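Local coordinates for extracellular solute-binding protein (Bordetella parapertussis, PDB 3PU5) that probably binds a small solute, perhaps a polyamine, outside the cytoplasmic membrane and delivers it to a transporter, at residues Phe132-Gly142 with Thr180-Ile188. Residues are numbered along the deposited sequence; the frame is centred on the assembly and turned at random.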
ATOM      1  N   PHE A 132      20.330   6.989  -3.811  1.00 10.14           N
ATOM      2  CA  PHE A 132      20.364   5.529  -3.769  1.00  9.75           C
ATOM      3  C   PHE A 132      20.841   4.933  -5.096  1.00  8.91           C
ATOM      4  O   PHE A 132      21.734   4.083  -5.129  1.00  9.27           O
ATOM      5  CB  PHE A 132      18.968   4.997  -3.422  1.00 10.15           C
ATOM      6  CG  PHE A 132      18.835   3.505  -3.547  1.00  9.82           C
ATOM      7  CD1 PHE A 132      19.725   2.663  -2.907  1.00  9.43           C
ATOM      8  CD2 PHE A 132      17.808   2.945  -4.299  1.00 10.20           C
ATOM      9  CE1 PHE A 132      19.599   1.279  -3.019  1.00  9.41           C
ATOM     10  CE2 PHE A 132      17.677   1.563  -4.414  1.00  9.72           C
ATOM     11  CZ  PHE A 132      18.573   0.732  -3.769  1.00  8.44           C
ATOM     12  N   VAL A 133      20.235   5.374  -6.191  1.00  9.41           N
ATOM     13  CA  VAL A 133      20.612   4.883  -7.516  1.00 11.83           C
ATOM     14  C   VAL A 133      22.062   5.227  -7.884  1.00 10.99           C
ATOM     15  O   VAL A 133      22.848   4.353  -8.236  1.00 11.58           O
ATOM     16  CB  VAL A 133      19.665   5.421  -8.618  1.00 11.32           C
ATOM     17  CG1 VAL A 133      20.182   5.033 -10.008  1.00 12.64           C
ATOM     18  CG2 VAL A 133      18.253   4.913  -8.400  1.00 10.12           C
ATOM     19  N   GLU A 134      22.413   6.501  -7.795  1.00 12.25           N
ATOM     20  CA  GLU A 134      23.709   6.951  -8.281  1.00 11.93           C
ATOM     21  C   GLU A 134      24.846   6.406  -7.433  1.00 12.63           C
ATOM     22  O   GLU A 134      25.895   6.069  -7.959  1.00 13.69           O
ATOM     23  CB  GLU A 134      23.771   8.478  -8.344  1.00 12.23           C
ATOM     24  CG  GLU A 134      22.765   9.100  -9.296  1.00 14.62           C
ATOM     25  CD  GLU A 134      22.883   8.588 -10.727  1.00 18.44           C
ATOM     26  OE1 GLU A 134      23.991   8.178 -11.144  1.00 17.19           O
ATOM     27  OE2 GLU A 134      21.857   8.601 -11.442  1.00 19.03           O
ATOM     28  N   ARG A 135      24.643   6.317  -6.122  1.00 13.68           N
ATOM     29  CA  ARG A 135      25.660   5.735  -5.253  1.00 12.34           C
ATOM     30  C   ARG A 135      25.792   4.222  -5.492  1.00 12.74           C
ATOM     31  O   ARG A 135      26.899   3.666  -5.448  1.00 10.84           O
ATOM     32  CB  ARG A 135      25.398   6.075  -3.776  1.00 11.52           C
ATOM     33  CG  ARG A 135      25.689   7.542  -3.428  1.00 14.60           C
ATOM     34  CD  ARG A 135      25.417   7.865  -1.954  1.00 13.83           C
ATOM     35  NE  ARG A 135      26.338   7.184  -1.046  1.00 19.33           N
ATOM     36  CZ  ARG A 135      26.266   7.244   0.284  1.00 21.82           C
ATOM     37  NH1 ARG A 135      25.311   7.962   0.865  1.00 23.10           N
ATOM     38  NH2 ARG A 135      27.148   6.591   1.035  1.00 25.28           N
ATOM     39  N   THR A 136      24.672   3.552  -5.759  1.00 10.54           N
ATOM     40  CA  THR A 136      24.739   2.133  -6.116  1.00  9.72           C
ATOM     41  C   THR A 136      25.592   1.925  -7.372  1.00 10.84           C
ATOM     42  O   THR A 136      26.504   1.104  -7.397  1.00 11.18           O
ATOM     43  CB  THR A 136      23.340   1.546  -6.363  1.00 11.63           C
ATOM     44  OG1 THR A 136      22.607   1.549  -5.135  1.00  9.86           O
ATOM     45  CG2 THR A 136      23.443   0.112  -6.895  1.00 10.82           C
ATOM     46  N   VAL A 137      25.274   2.684  -8.414  1.00 10.77           N
ATOM     47  CA  VAL A 137      25.958   2.603  -9.702  1.00 11.54           C
ATOM     48  C   VAL A 137      27.459   2.960  -9.587  1.00 13.03           C
ATOM     49  O   VAL A 137      28.297   2.401 -10.302  1.00 11.81           O
ATOM     50  CB  VAL A 137      25.223   3.503 -10.743  1.00 12.46           C
ATOM     51  CG1 VAL A 137      25.943   3.525 -12.077  1.00 14.55           C
ATOM     52  CG2 VAL A 137      23.770   3.031 -10.903  1.00 12.20           C
ATOM     53  N   ALA A 138      27.798   3.870  -8.677  1.00 11.15           N
ATOM     54  CA  ALA A 138      29.197   4.258  -8.467  1.00 13.00           C
ATOM     55  C   ALA A 138      29.957   3.169  -7.721  1.00 13.48           C
ATOM     56  O   ALA A 138      31.182   3.213  -7.625  1.00 12.13           O
ATOM     57  CB  ALA A 138      29.296   5.582  -7.706  1.00 11.82           C
ATOM     58  N   GLY A 139      29.219   2.203  -7.181  1.00 12.11           N
ATOM     59  CA  GLY A 139      29.820   1.061  -6.516  1.00 12.40           C
ATOM     60  C   GLY A 139      30.098   1.300  -5.046  1.00 12.81           C
ATOM     61  O   GLY A 139      30.814   0.526  -4.409  1.00 11.44           O
ATOM     62  N   GLU A 140      29.526   2.369  -4.501  1.00 11.84           N
ATOM     63  CA  GLU A 140      29.769   2.735  -3.109  1.00 13.15           C
ATOM     64  C   GLU A 140      29.226   1.739  -2.080  1.00 16.21           C
ATOM     65  O   GLU A 140      29.705   1.691  -0.948  1.00 15.96           O
ATOM     66  CB  GLU A 140      29.228   4.140  -2.818  1.00 13.93           C
ATOM     67  CG  GLU A 140      29.857   5.231  -3.674  1.00 13.87           C
ATOM     68  CD  GLU A 140      29.405   6.622  -3.244  1.00 17.01           C
ATOM     69  OE1 GLU A 140      28.882   6.746  -2.112  1.00 16.70           O
ATOM     70  OE2 GLU A 140      29.569   7.580  -4.032  1.00 16.05           O
ATOM     71  N   PHE A 141      28.224   0.951  -2.461  1.00 12.24           N
ATOM     72  CA  PHE A 141      27.678  -0.044  -1.550  1.00 10.21           C
ATOM     73  C   PHE A 141      28.187  -1.447  -1.889  1.00 13.52           C
ATOM     74  O   PHE A 141      27.709  -2.435  -1.336  1.00 12.59           O
ATOM     75  CB  PHE A 141      26.134  -0.018  -1.565  1.00 11.94           C
ATOM     76  CG  PHE A 141      25.541   1.367  -1.418  1.00 11.99           C
ATOM     77  CD1 PHE A 141      25.976   2.217  -0.405  1.00 12.81           C
ATOM     78  CD2 PHE A 141      24.550   1.813  -2.287  1.00 11.42           C
ATOM     79  CE1 PHE A 141      25.432   3.492  -0.260  1.00 16.03           C
ATOM     80  CE2 PHE A 141      23.996   3.086  -2.149  1.00 12.21           C
ATOM     81  CZ  PHE A 141      24.435   3.924  -1.130  1.00 11.83           C
ATOM     82  N   GLY A 142      29.154  -1.540  -2.801  1.00 12.58           N
ATOM     83  CA  GLY A 142      29.634  -2.841  -3.230  1.00 13.55           C
ATOM     84  C   GLY A 142      28.510  -3.624  -3.887  1.00 14.16           C
ATOM     85  O   GLY A 142      27.667  -3.055  -4.575  1.00 13.68           O
ATOM     86  N   THR A 180      17.384   2.420 -15.784  1.00 13.97           N
ATOM     87  CA  THR A 180      17.928   2.793 -14.479  1.00 14.34           C
ATOM     88  C   THR A 180      18.360   1.554 -13.710  1.00 14.10           C
ATOM     89  O   THR A 180      19.486   1.471 -13.228  1.00 13.24           O
ATOM     90  CB  THR A 180      16.900   3.580 -13.635  1.00 12.62           C
ATOM     91  OG1 THR A 180      16.582   4.807 -14.302  1.00 15.52           O
ATOM     92  CG2 THR A 180      17.459   3.915 -12.273  1.00 12.42           C
ATOM     93  N   LEU A 181      17.459   0.583 -13.606  1.00 12.61           N
ATOM     94  CA  LEU A 181      17.752  -0.643 -12.874  1.00 13.13           C
ATOM     95  C   LEU A 181      18.894  -1.411 -13.529  1.00 13.93           C
ATOM     96  O   LEU A 181      19.714  -2.050 -12.854  1.00 11.81           O
ATOM     97  CB  LEU A 181      16.500  -1.518 -12.782  1.00 12.07           C
ATOM     98  CG  LEU A 181      16.650  -2.826 -12.008  1.00 13.57           C
ATOM     99  CD1 LEU A 181      17.003  -2.550 -10.542  1.00 10.79           C
ATOM    100  CD2 LEU A 181      15.364  -3.626 -12.118  1.00 12.28           C
ATOM    101  N   GLU A 182      18.956  -1.333 -14.852  1.00 13.44           N
ATOM    102  CA  GLU A 182      20.009  -2.013 -15.591  1.00 16.96           C
ATOM    103  C   GLU A 182      21.380  -1.465 -15.191  1.00 13.71           C
ATOM    104  O   GLU A 182      22.354  -2.204 -15.146  1.00 14.53           O
ATOM    105  CB  GLU A 182      19.789  -1.871 -17.098  1.00 16.44           C
ATOM    106  CG  GLU A 182      20.751  -2.689 -17.926  1.00 23.84           C
ATOM    107  CD  GLU A 182      20.352  -2.755 -19.389  1.00 30.90           C
ATOM    108  OE1 GLU A 182      19.634  -1.844 -19.856  1.00 31.06           O
ATOM    109  OE2 GLU A 182      20.755  -3.720 -20.069  1.00 39.48           O
ATOM    110  N   ARG A 183      21.438  -0.169 -14.899  1.00 14.04           N
ATOM    111  CA  ARG A 183      22.660   0.469 -14.392  1.00 14.70           C
ATOM    112  C   ARG A 183      23.051  -0.083 -13.019  1.00 13.28           C
ATOM    113  O   ARG A 183      24.232  -0.179 -12.676  1.00 12.79           O
ATOM    114  CB  ARG A 183      22.462   1.991 -14.295  1.00 16.95           C
ATOM    115  CG  ARG A 183      22.310   2.715 -15.649  1.00 15.85           C
ATOM    116  CD  ARG A 183      21.898   4.171 -15.451  1.00 18.45           C
ATOM    117  NE  ARG A 183      22.939   4.907 -14.744  1.00 21.22           N
ATOM    118  CZ  ARG A 183      22.713   5.844 -13.832  1.00 17.86           C
ATOM    119  NH1 ARG A 183      21.469   6.176 -13.492  1.00 16.87           N
ATOM    120  NH2 ARG A 183      23.741   6.443 -13.251  1.00 21.41           N
HETATM  121  N   MSE A 184      22.050  -0.449 -12.227  1.00 14.39           N
HETATM  122  CA  MSE A 184      22.289  -0.907 -10.860  1.00 12.56           C
HETATM  123  C   MSE A 184      22.552  -2.404 -10.799  1.00 12.68           C
HETATM  124  O   MSE A 184      23.134  -2.903  -9.829  1.00 10.68           O
HETATM  125  CB  MSE A 184      21.090  -0.580  -9.971  1.00 13.39           C
HETATM  126  CG  MSE A 184      20.720   0.893  -9.932  1.00 12.00           C
HETATM  127 SE   MSE A 184      18.963   1.112  -9.071  1.00 22.87          SE
HETATM  128  CE  MSE A 184      19.366   0.306  -7.353  1.00 11.60           C
ATOM    129  N   LYS A 185      22.123  -3.113 -11.842  1.00 12.84           N
ATOM    130  CA  LYS A 185      22.110  -4.580 -11.843  1.00 13.64           C
ATOM    131  C   LYS A 185      23.394  -5.280 -11.342  1.00 13.74           C
ATOM    132  O   LYS A 185      23.309  -6.276 -10.624  1.00 10.39           O
ATOM    133  CB  LYS A 185      21.702  -5.122 -13.224  1.00 15.22           C
ATOM    134  CG  LYS A 185      21.477  -6.631 -13.235  1.00 21.29           C
ATOM    135  CD  LYS A 185      20.944  -7.141 -14.569  1.00 24.91           C
ATOM    136  CE  LYS A 185      21.957  -6.961 -15.690  1.00 30.55           C
ATOM    137  NZ  LYS A 185      21.442  -7.519 -16.977  1.00 34.65           N
ATOM    138  N   PRO A 186      24.580  -4.773 -11.725  1.00 10.92           N
ATOM    139  CA  PRO A 186      25.828  -5.421 -11.297  1.00 12.85           C
ATOM    140  C   PRO A 186      26.013  -5.464  -9.784  1.00 13.78           C
ATOM    141  O   PRO A 186      26.757  -6.316  -9.285  1.00 12.77           O
ATOM    142  CB  PRO A 186      26.917  -4.528 -11.908  1.00 13.40           C
ATOM    143  CG  PRO A 186      26.260  -3.869 -13.072  1.00 15.62           C
ATOM    144  CD  PRO A 186      24.823  -3.671 -12.668  1.00 12.88           C
ATOM    145  N   HIS A 187      25.353  -4.547  -9.077  1.00 12.63           N
ATOM    146  CA  HIS A 187      25.562  -4.360  -7.651  1.00 12.50           C
ATOM    147  C   HIS A 187      24.450  -4.962  -6.819  1.00 12.38           C
ATOM    148  O   HIS A 187      24.482  -4.880  -5.603  1.00 11.46           O
ATOM    149  CB  HIS A 187      25.698  -2.879  -7.363  1.00 11.15           C
ATOM    150  CG  HIS A 187      26.614  -2.191  -8.317  1.00 12.75           C
ATOM    151  ND1 HIS A 187      26.158  -1.455  -9.390  1.00 13.28           N
ATOM    152  CD2 HIS A 187      27.965  -2.194  -8.409  1.00 12.01           C
ATOM    153  CE1 HIS A 187      27.190  -1.008 -10.084  1.00 12.68           C
ATOM    154  NE2 HIS A 187      28.299  -1.435  -9.502  1.00 14.91           N
ATOM    155  N   ILE A 188      23.481  -5.578  -7.489  1.00 11.89           N
ATOM    156  CA  ILE A 188      22.350  -6.209  -6.819  1.00 11.81           C
ATOM    157  C   ILE A 188      22.600  -7.702  -6.640  1.00 13.51           C
ATOM    158  O   ILE A 188      22.828  -8.424  -7.613  1.00 14.49           O
ATOM    159  CB  ILE A 188      21.032  -5.956  -7.597  1.00 12.91           C
ATOM    160  CG1 ILE A 188      20.648  -4.482  -7.480  1.00 10.61           C
ATOM    161  CG2 ILE A 188      19.896  -6.844  -7.066  1.00 10.72           C
ATOM    162  CD1 ILE A 188      19.654  -4.003  -8.527  1.00 11.25           C
TER
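Met184, here selenomethionine, is a knob in a hole formed by Phe132, Val133, Thr136 and Val137, where helices 129-138 and 174-184 meet in one lobe of a periplasmic-binding-protein fold, the axes of segments 132-138 and 180-184 being 37° apart. Its long, flexible chain suits the site: CG lies against Val137 CG2, SE against Val133 CG2, and the bend at chi3 (59°) brings CE to 3.6 Å from Phe132 CE2. Thr180 CG2 prolongs this apolar seam by touching Val133 CG1, while Thr180 OG1 turns back to its own helix, bonded to Ala176 O.

Thr136 joins the apolar seam through its methyl and satisfies its hydroxyl within its own helix. With CG2 anti to the backbone N, its methyl meets the CB atoms of Met184 and His187, and its OG1 gives a 2.7 Å hydrogen bond to Phe132 O. That carbonyl also accepts from Thr136 N, and the two donors arrive from opposite faces of its plane.

At the more open margin, Arg183 grips Glu134 end-on. Arg183 NH2 bonds Glu134 OE1 at 2.7 Å and Arg183 NH1 bonds Glu134 OE2 at 3.2 Å, each with an N-H...O angle of 156°; both oxygens are met on their syn sides, close to the guanidinium plane. Tyr167 OH of helix 156-167 also bonds Glu134 OE2, and Val137 CG2 lies over one guanidinium face.

Helix 129-138 ends in a Schellman motif, in which Gly139 takes the positive phi that glycine tolerates easily. Its N bonds Thr136 O, the same oxygen that sits over the centre of the His187 ring, 3.2 Å above its plane. This approach is no hydrogen bond; His187 ND1 instead makes a weak one to Met184 O, 3.4 Å away, while Pro186 CB covers the opposite ring face.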